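Local coordinates for putative aldehyde dehydrogenase (Burkholderia cenocepacia, PDB 4YWE) that probably oxidises aldehydes to carboxylic acids with NAD or NADP as the electron acceptor, as a member of the aldehyde dehydrogenase family, at the interface of chains A and B. Sequence-based numbering; all coordinates share one arbitrary frame. Chains: chain A/B, Putative aldehyde dehydrogenase.

All four contacts belong to one two-fold symmetric interface. The centres of the C-alpha atoms of contact 1 and contact 2 are about 18 Å apart, and those of contact 3 and contact 4 about 12 Å. Contacts 2 and 4 are farthest apart, about 36 Å; contacts 1 and 4 are about 33 Å apart. Strand 477-485 serves contacts 1, 3 and 4. It pairs with strand 440-443 of the other chain in contacts 1 and 4, while Pro455 meets Leu479 in contacts 1 and 3. Contact 2 instead docks the 249-250 turn near A:Glu256, the predicted active-site residue. Strand pairing and turn docking together suggest a genuine dimer within the four-chain deposited assembly.

Contact 1: the interface of chains A and B. Residues chain A 439-440, 454-455; chain B 133, 479-481.
B:Thr481 lies between A:Gly439 and A:Pro455 and has the most hidden surface of this patch, 56 Å². Its backbone N gives a hydrogen bond of 2.7 Å to the carbonyl O of A:Gly439. The side chains of B:Thr481 and A:Pro455 cross at about a right angle. The hydroxyl OG1 of B:Thr481 sits beside the backbone N, anti to the carbonyl carbon (chi1 -56°), and this turns it toward A:Pro455. The direct bond from OG1 to A:Pro455 O is weak at 3.4 Å. Water 1 makes a second link: it lies 2.8 Å from B:Thr481 OG1 and 2.8 Å from A:Pro455 O. The same water also reaches the carbonyl O atoms of A:Gly439 and B:Leu479. A:Gln440 runs alongside B:Thr481, pointing the same way. Its amide NE2 bonds A:Pro455 O at 3.1 Å, from above the carbonyl plane, and so ties the two segments of chain A together. B:Leu479 brings CD2 obliquely against CB and CG of A:Pro455. B:Leu133 CD1 meets A:Pro455 CD at 3.7 Å. In the fold, A:Gln440 begins strand 440-443 and pairs in parallel with B:Thr481 of strand 477-485, so a strand from chain B is added to a sheet of chain A.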
loop_
_atom_site.group_PDB
_atom_site.type_symbol
_atom_site.label_atom_id
_atom_site.label_comp_id
_atom_site.label_asym_id
_atom_site.label_seq_id
_atom_site.Cartn_x
_atom_site.Cartn_y
_atom_site.Cartn_z
ATOM N N GLY A 439 -4.832 20.818 -3.130
ATOM C CA GLY A 439 -4.238 19.536 -3.451
ATOM C C GLY A 439 -2.809 19.454 -2.952
ATOM O O GLY A 439 -2.327 18.380 -2.586
ATOM N N GLN A 440 -2.131 20.598 -2.937
ATOM C CA GLN A 440 -0.751 20.672 -2.471
ATOM C C GLN A 440 -0.543 21.821 -1.491
ATOM O O GLN A 440 -1.069 22.918 -1.681
ATOM C CB GLN A 440 0.211 20.832 -3.651
ATOM C CG GLN A 440 0.337 19.604 -4.533
ATOM C CD GLN A 440 1.278 19.826 -5.698
ATOM O OE1 GLN A 440 1.570 20.962 -6.069
ATOM N NE2 GLN A 440 1.763 18.737 -6.283
ATOM N N LEU A 454 5.037 14.625 -7.010
ATOM C CA LEU A 454 4.006 15.183 -6.140
ATOM C C LEU A 454 2.641 15.199 -6.818
ATOM O O LEU A 454 2.441 15.930 -7.789
ATOM C CB LEU A 454 4.382 16.602 -5.707
ATOM C CG LEU A 454 5.824 16.817 -5.247
ATOM C CD1 LEU A 454 6.036 18.260 -4.816
ATOM C CD2 LEU A 454 6.184 15.859 -4.122
ATOM N N PRO A 455 1.697 14.391 -6.306
ATOM C CA PRO A 455 0.334 14.348 -6.846
ATOM C C PRO A 455 -0.301 15.735 -6.892
ATOM O O PRO A 455 -0.295 16.458 -5.895
ATOM C CB PRO A 455 -0.399 13.430 -5.865
ATOM C CG PRO A 455 0.677 12.541 -5.331
ATOM C CD PRO A 455 1.875 13.437 -5.198
ATOM N N LEU B 133 6.564 10.383 0.508
ATOM C CA LEU B 133 7.182 10.191 -0.799
ATOM C C LEU B 133 8.646 10.614 -0.819
ATOM O O LEU B 133 8.998 11.672 -0.299
ATOM C CB LEU B 133 6.404 10.969 -1.863
ATOM C CG LEU B 133 4.909 10.664 -1.943
ATOM C CD1 LEU B 133 4.223 11.589 -2.937
ATOM C CD2 LEU B 133 4.685 9.207 -2.317
ATOM N N LEU B 479 -6.761 13.459 -2.044
ATOM C CA LEU B 479 -5.373 13.471 -1.595
ATOM C C LEU B 479 -4.801 14.882 -1.514
ATOM O O LEU B 479 -4.912 15.664 -2.459
ATOM C CB LEU B 479 -4.506 12.622 -2.525
ATOM C CG LEU B 479 -3.112 12.291 -1.991
ATOM C CD1 LEU B 479 -3.222 11.357 -0.796
ATOM C CD2 LEU B 479 -2.243 11.684 -3.081
ATOM N N LYS B 480 -4.193 15.200 -0.376
ATOM C CA LYS B 480 -3.431 16.433 -0.226
ATOM C C LYS B 480 -1.956 16.102 -0.035
ATOM O O LYS B 480 -1.604 15.241 0.772
ATOM C CB LYS B 480 -3.938 17.266 0.953
ATOM C CG LYS B 480 -3.071 18.489 1.246
ATOM C CD LYS B 480 -3.491 19.200 2.523
ATOM C CE LYS B 480 -4.825 19.907 2.354
ATOM N NZ LYS B 480 -5.312 20.487 3.638
ATOM N N THR B 481 -1.096 16.786 -0.779
ATOM C CA THR B 481 0.340 16.555 -0.683
ATOM C C THR B 481 1.030 17.728 0.006
ATOM O O THR B 481 0.890 18.877 -0.411
ATOM C CB THR B 481 0.964 16.327 -2.070
ATOM O OG1 THR B 481 0.289 15.244 -2.724
ATOM C CG2 THR B 481 2.443 15.997 -1.946
HETATM O O HOH W 1 -2.109 15.979 -3.883
#

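Contact 2: the interface of chains A and B. Residues chain A 236, 240, 255, 257, 460-461, 463; chain B 249-250.
B:His250 inserts its imidazole among A:Pro236, A:Leu257 and A:His461, with 83 Å² of its surface hidden. The methyl CD1 of A:Leu257 lies over one face of the ring, 3.7 Å from the centroid, as a CH-pi contact. A:Leu255 CD1 comes to the ring edge, 3.9 Å from ND1. A:Pro236 CB lies 3.6 Å from NE2 of B:His250. A:His461 meets B:His250 edge to face, with the planes 67° apart. Here CD2 of B:His250 points at the face of A:His461, 3.8 Å from CG. The B:His250 ring swings to the side of its own backbone N, anti to the carbonyl carbon (chi1 -57°), which carries it toward chain A. Its CB rests 3.5 Å from A:Gly460 O. Farther out, A:Lys240 passes CB by the ring at 4.1 Å from CE1. Water 2 connects the outer side of the patch: it is 2.5 Å from A:His461 NE2 and also contacts the side-chain carbonyl OD1 of B:Asn249. This water lies in the A:His461 plane and may steady the ring that receives B:His250. Helix 236-246 holds A:Pro236 and A:Lys240, and 3-10 helix 460-462 holds A:His461. The patch centre lies about 7 Å from A:Glu256, so the docked turn may brace the predicted active site. A:Gly460 and A:Gly463 bind a magnesium ion, and the equivalent of B:His250 is also its ligand; the patch thus gathers metal-binding residues of two chains.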
loop_
_atom_site.group_PDB
_atom_site.type_symbol
_atom_site.label_atom_id
_atom_site.label_comp_id
_atom_site.label_asym_id
_atom_site.label_seq_id
_atom_site.Cartn_x
_atom_site.Cartn_y
_atom_site.Cartn_z
ATOM N N PRO A 236 -12.026 26.395 -16.323
ATOM C CA PRO A 236 -13.199 25.769 -15.703
ATOM C C PRO A 236 -14.402 25.707 -16.642
ATOM O O PRO A 236 -15.114 24.703 -16.658
ATOM C CB PRO A 236 -13.491 26.683 -14.508
ATOM C CG PRO A 236 -12.175 27.293 -14.178
ATOM C CD PRO A 236 -11.493 27.497 -15.502
ATOM N N LYS A 240 -16.042 22.164 -17.751
ATOM C CA LYS A 240 -17.449 21.862 -17.521
ATOM C C LYS A 240 -18.077 21.240 -18.765
ATOM O O LYS A 240 -18.744 20.210 -18.685
ATOM C CB LYS A 240 -18.201 23.133 -17.126
ATOM C CG LYS A 240 -19.699 22.958 -16.965
ATOM C CD LYS A 240 -20.368 24.300 -16.714
ATOM C CE LYS A 240 -19.689 25.043 -15.571
ATOM N NZ LYS A 240 -20.297 26.378 -15.327
ATOM N N LEU A 255 -10.323 16.635 -14.127
ATOM C CA LEU A 255 -10.308 18.077 -14.350
ATOM C C LEU A 255 -9.157 18.763 -13.624
ATOM O O LEU A 255 -9.156 18.863 -12.396
ATOM C CB LEU A 255 -11.635 18.700 -13.907
ATOM C CG LEU A 255 -12.892 18.327 -14.695
ATOM C CD1 LEU A 255 -14.099 19.049 -14.127
ATOM C CD2 LEU A 255 -12.717 18.652 -16.169
ATOM N N LEU A 257 -8.046 22.249 -13.458
ATOM C CA LEU A 257 -8.461 23.595 -13.835
ATOM C C LEU A 257 -7.555 24.670 -13.243
ATOM O O LEU A 257 -6.460 24.378 -12.760
ATOM C CB LEU A 257 -9.911 23.826 -13.409
ATOM C CG LEU A 257 -10.859 22.683 -13.786
ATOM C CD1 LEU A 257 -12.274 22.966 -13.309
ATOM C CD2 LEU A 257 -10.836 22.429 -15.288
ATOM N N GLY A 460 -12.964 22.125 -5.436
ATOM C CA GLY A 460 -13.842 23.199 -5.862
ATOM C C GLY A 460 -13.752 23.470 -7.352
ATOM O O GLY A 460 -13.768 22.542 -8.162
ATOM N N HIS A 461 -13.641 24.742 -7.714
ATOM C CA HIS A 461 -13.588 25.134 -9.119
ATOM C C HIS A 461 -12.193 24.962 -9.718
ATOM O O HIS A 461 -11.953 25.340 -10.865
ATOM C CB HIS A 461 -14.057 26.581 -9.282
ATOM C CG HIS A 461 -15.544 26.741 -9.220
ATOM N ND1 HIS A 461 -16.250 27.497 -10.130
ATOM C CD2 HIS A 461 -16.460 26.227 -8.365
ATOM C CE1 HIS A 461 -17.538 27.450 -9.833
ATOM N NE2 HIS A 461 -17.692 26.686 -8.767
ATOM N N GLY A 463 -11.129 22.011 -10.029
ATOM C CA GLY A 463 -11.300 20.700 -10.632
ATOM C C GLY A 463 -11.380 19.561 -9.636
ATOM O O GLY A 463 -11.742 19.759 -8.476
ATOM N N ASN B 249 -20.847 22.734 -10.933
ATOM C CA ASN B 249 -20.095 23.114 -9.742
ATOM C C ASN B 249 -18.755 22.391 -9.687
ATOM O O ASN B 249 -18.044 22.468 -8.684
ATOM C CB ASN B 249 -20.901 22.808 -8.478
ATOM C CG ASN B 249 -22.228 23.537 -8.441
ATOM O OD1 ASN B 249 -22.293 24.742 -8.679
ATOM N ND2 ASN B 249 -23.297 22.805 -8.144
ATOM N N HIS B 250 -18.426 21.692 -10.771
ATOM C CA HIS B 250 -17.214 20.879 -10.856
ATOM C C HIS B 250 -17.161 19.851 -9.728
ATOM O O HIS B 250 -16.115 19.630 -9.117
ATOM C CB HIS B 250 -15.966 21.764 -10.836
ATOM C CG HIS B 250 -15.940 22.789 -11.925
ATOM N ND1 HIS B 250 -15.586 22.486 -13.222
ATOM C CD2 HIS B 250 -16.231 24.111 -11.913
ATOM C CE1 HIS B 250 -15.656 23.579 -13.962
ATOM N NE2 HIS B 250 -16.045 24.579 -13.191
HETATM O O HOH W 2 -20.132 26.376 -8.129
#

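Contact 3: the interface of chains A and B. Residues chain A 131, 145, 479; chain B 455, 471.
Strands 139-147 and 477-485 of chain A present A:Arg145 and A:Leu479 to B:Glu471, which lies just before helix 472-475 of chain B. A:Arg145 and B:Glu471 approach from opposite directions and form a long salt bridge. NH1 of the guanidinium is 3.4 Å from the carboxylate OE2, a weak but nearly straight hydrogen bond (169° at H). NH2 makes another weak bond, 3.5 Å to OE1 of B:Glu471. The two flat groups are turned 41° apart, so they do not pair as coplanar forks. A:Arg145 is held more firmly within its own chain. Its NH2 bonds A:Glu131 OE2 at 3.0 Å, on the syn side of that carboxylate and in the guanidinium plane. The guanidinium therefore sits between two carboxylates, whose like charges it may offset. CD1 of A:Leu479 lies over one face of the guanidinium, toward its rim. Its other methyl, CD2, packs 3.7 Å from CD of B:Glu471 and also touches B:Pro455. B:Glu471 bends at chi2 (77°), which folds its carboxylate toward A:Arg145 and across the leucine methyl. The CG of B:Glu471 rests on that methyl as well. Water 3 adds a further link, from B:Pro455 O to A:Leu479 O. The site joins an ion pair to an apolar contact and may help hold strand 477-485 of chain A against the partner chain.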
loop_
_atom_site.group_PDB
_atom_site.type_symbol
_atom_site.label_atom_id
_atom_site.label_comp_id
_atom_site.label_asym_id
_atom_site.label_seq_id
_atom_site.Cartn_x
_atom_site.Cartn_y
_atom_site.Cartn_z
ATOM N N GLU A 131 -4.265 -5.896 -5.312
ATOM C CA GLU A 131 -4.289 -6.489 -3.980
ATOM C C GLU A 131 -4.911 -7.881 -3.956
ATOM O O GLU A 131 -5.607 -8.288 -4.889
ATOM C CB GLU A 131 -5.052 -5.587 -3.001
ATOM C CG GLU A 131 -4.445 -4.208 -2.790
ATOM C CD GLU A 131 -4.823 -3.228 -3.885
ATOM O OE1 GLU A 131 -5.944 -3.340 -4.423
ATOM O OE2 GLU A 131 -3.995 -2.354 -4.211
ATOM N N ARG A 145 -5.276 -3.874 -11.476
ATOM C CA ARG A 145 -5.487 -2.515 -11.953
ATOM C C ARG A 145 -5.203 -2.445 -13.447
ATOM O O ARG A 145 -4.053 -2.380 -13.876
ATOM C CB ARG A 145 -4.614 -1.533 -11.174
ATOM C CG ARG A 145 -4.921 -1.547 -9.683
ATOM C CD ARG A 145 -4.130 -0.513 -8.901
ATOM N NE ARG A 145 -4.394 -0.632 -7.469
ATOM C CZ ARG A 145 -5.446 -0.098 -6.856
ATOM N NH1 ARG A 145 -6.335 0.602 -7.548
ATOM N NH2 ARG A 145 -5.609 -0.261 -5.550
ATOM N N LEU A 479 -10.109 -0.664 -11.343
ATOM C CA LEU A 479 -9.936 -1.863 -10.534
ATOM C C LEU A 479 -10.905 -2.969 -10.939
ATOM O O LEU A 479 -12.115 -2.752 -11.040
ATOM C CB LEU A 479 -10.111 -1.539 -9.049
ATOM C CG LEU A 479 -9.642 -2.625 -8.078
ATOM C CD1 LEU A 479 -8.126 -2.738 -8.103
ATOM C CD2 LEU A 479 -10.142 -2.358 -6.667
ATOM N N PRO B 455 -14.627 -4.603 -3.885
ATOM C CA PRO B 455 -14.856 -3.352 -4.618
ATOM C C PRO B 455 -15.762 -3.559 -5.828
ATOM O O PRO B 455 -15.519 -4.451 -6.639
ATOM C CB PRO B 455 -13.448 -2.932 -5.046
ATOM C CG PRO B 455 -12.557 -3.548 -4.023
ATOM C CD PRO B 455 -13.190 -4.870 -3.695
ATOM N N GLU B 471 -11.436 -0.151 -1.003
ATOM C CA GLU B 471 -11.228 0.737 -2.145
ATOM C C GLU B 471 -12.180 1.932 -2.149
ATOM O O GLU B 471 -11.836 3.004 -2.645
ATOM C CB GLU B 471 -11.389 -0.052 -3.449
ATOM C CG GLU B 471 -10.987 0.704 -4.705
ATOM C CD GLU B 471 -9.484 0.779 -4.885
ATOM O OE1 GLU B 471 -8.760 0.066 -4.157
ATOM O OE2 GLU B 471 -9.025 1.550 -5.754
HETATM O O HOH W 3 -13.661 -4.019 -8.563
#

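Contact 4: the interface of chains A and B. Residues chain A 480, 482, 484; chain B 430, 433, 441, 443.
A:Ile482 and A:Ile484 lie on strand 477-485, which pairs with strand 440-443 of chain B in the intersubunit beta pairing of this aldehyde dehydrogenase family member. The strands run parallel. A:Ile482 bridges B:Val441 through the backbone, A:Ile484 bridges B:Ile443, and both isoleucine side chains pack against B:Ile443. A:Ile482 hides 46 Å². Its gamma-branch CG2 crosses B:Ile443 obliquely, 3.9 Å from CD1. Its long branch turns to another side, where CD1 touches CB of B:Ala433. CG1 of A:Ile482 sits beside the backbone N (chi1 -57°), which sends CD1 toward helix 426-435. A:Ile484 hides 33 Å² and lies side by side with B:Ile443, pointing the same way. Its CG1 is 3.7 Å from CD1 of B:Ile443, and the CG2 methyls of the pair also meet. CD1 of A:Ile484 reaches B:Met430, whose chain bends at chi2 and chi3 to bring the methyl CE within 3.7 Å, crossing at about a right angle. Toward the start of the strand, A:Lys480 bends at chi3 (-72°) and sends its ammonium NZ to the carbonyl O of B:Ala433. This hydrogen bond is short, 2.5 Å, and lies in the carbonyl plane. The aliphatic CD of A:Lys480 rests on B:Val441 CG2 at 3.9 Å.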
loop_
_atom_site.group_PDB
_atom_site.type_symbol
_atom_site.label_atom_id
_atom_site.label_comp_id
_atom_site.label_asym_id
_atom_site.label_seq_id
_atom_site.Cartn_x
_atom_site.Cartn_y
_atom_site.Cartn_z
ATOM N N LYS A 480 -10.358 -4.155 -11.177
ATOM C CA LYS A 480 -11.163 -5.346 -11.407
ATOM C C LYS A 480 -10.950 -6.326 -10.261
ATOM O O LYS A 480 -9.814 -6.659 -9.925
ATOM C CB LYS A 480 -10.808 -6.005 -12.742
ATOM C CG LYS A 480 -11.457 -7.373 -12.935
ATOM C CD LYS A 480 -10.920 -8.093 -14.165
ATOM C CE LYS A 480 -11.415 -7.452 -15.451
ATOM N NZ LYS A 480 -10.865 -8.138 -16.654
ATOM N N ILE A 482 -11.438 -10.110 -8.724
ATOM C CA ILE A 482 -11.641 -11.493 -9.136
ATOM C C ILE A 482 -11.807 -12.388 -7.914
ATOM O O ILE A 482 -10.873 -12.559 -7.129
ATOM C CB ILE A 482 -10.482 -11.981 -10.021
ATOM C CG1 ILE A 482 -10.327 -11.066 -11.240
ATOM C CG2 ILE A 482 -10.708 -13.427 -10.443
ATOM C CD1 ILE A 482 -9.105 -11.368 -12.085
ATOM N N ILE A 484 -12.363 -16.056 -6.569
ATOM C CA ILE A 484 -12.266 -17.465 -6.926
ATOM C C ILE A 484 -12.782 -18.361 -5.805
ATOM O O ILE A 484 -12.216 -18.386 -4.713
ATOM C CB ILE A 484 -10.818 -17.847 -7.279
ATOM C CG1 ILE A 484 -10.206 -16.817 -8.228
ATOM C CG2 ILE A 484 -10.770 -19.245 -7.877
ATOM C CD1 ILE A 484 -8.712 -16.978 -8.413
ATOM N N MET B 430 -8.529 -17.867 -15.369
ATOM C CA MET B 430 -7.795 -16.617 -15.230
ATOM C C MET B 430 -7.652 -15.896 -16.566
ATOM O O MET B 430 -7.604 -14.666 -16.613
ATOM C CB MET B 430 -6.415 -16.874 -14.622
ATOM C CG MET B 430 -5.781 -15.640 -14.008
ATOM S SD MET B 430 -6.840 -14.886 -12.758
ATOM C CE MET B 430 -7.092 -16.271 -11.650
ATOM N N ALA B 433 -10.958 -14.065 -17.332
ATOM C CA ALA B 433 -11.129 -13.004 -16.344
ATOM C C ALA B 433 -10.380 -11.733 -16.739
ATOM O O ALA B 433 -10.817 -10.624 -16.431
ATOM C CB ALA B 433 -10.669 -13.484 -14.973
ATOM N N VAL B 441 -15.190 -10.115 -11.457
ATOM C CA VAL B 441 -15.276 -11.395 -12.149
ATOM C C VAL B 441 -15.329 -12.517 -11.120
ATOM O O VAL B 441 -14.443 -12.639 -10.272
ATOM C CB VAL B 441 -14.100 -11.599 -13.123
ATOM C CG1 VAL B 441 -14.211 -12.955 -13.803
ATOM C CG2 VAL B 441 -14.060 -10.484 -14.155
ATOM N N ILE B 443 -15.431 -16.603 -10.289
ATOM C CA ILE B 443 -15.041 -17.894 -10.839
ATOM C C ILE B 443 -15.722 -19.025 -10.077
ATOM O O ILE B 443 -15.498 -19.200 -8.878
ATOM C CB ILE B 443 -13.514 -18.061 -10.821
ATOM C CG1 ILE B 443 -12.861 -17.018 -11.731
ATOM C CG2 ILE B 443 -13.128 -19.469 -11.250
ATOM C CD1 ILE B 443 -11.350 -17.063 -11.733
#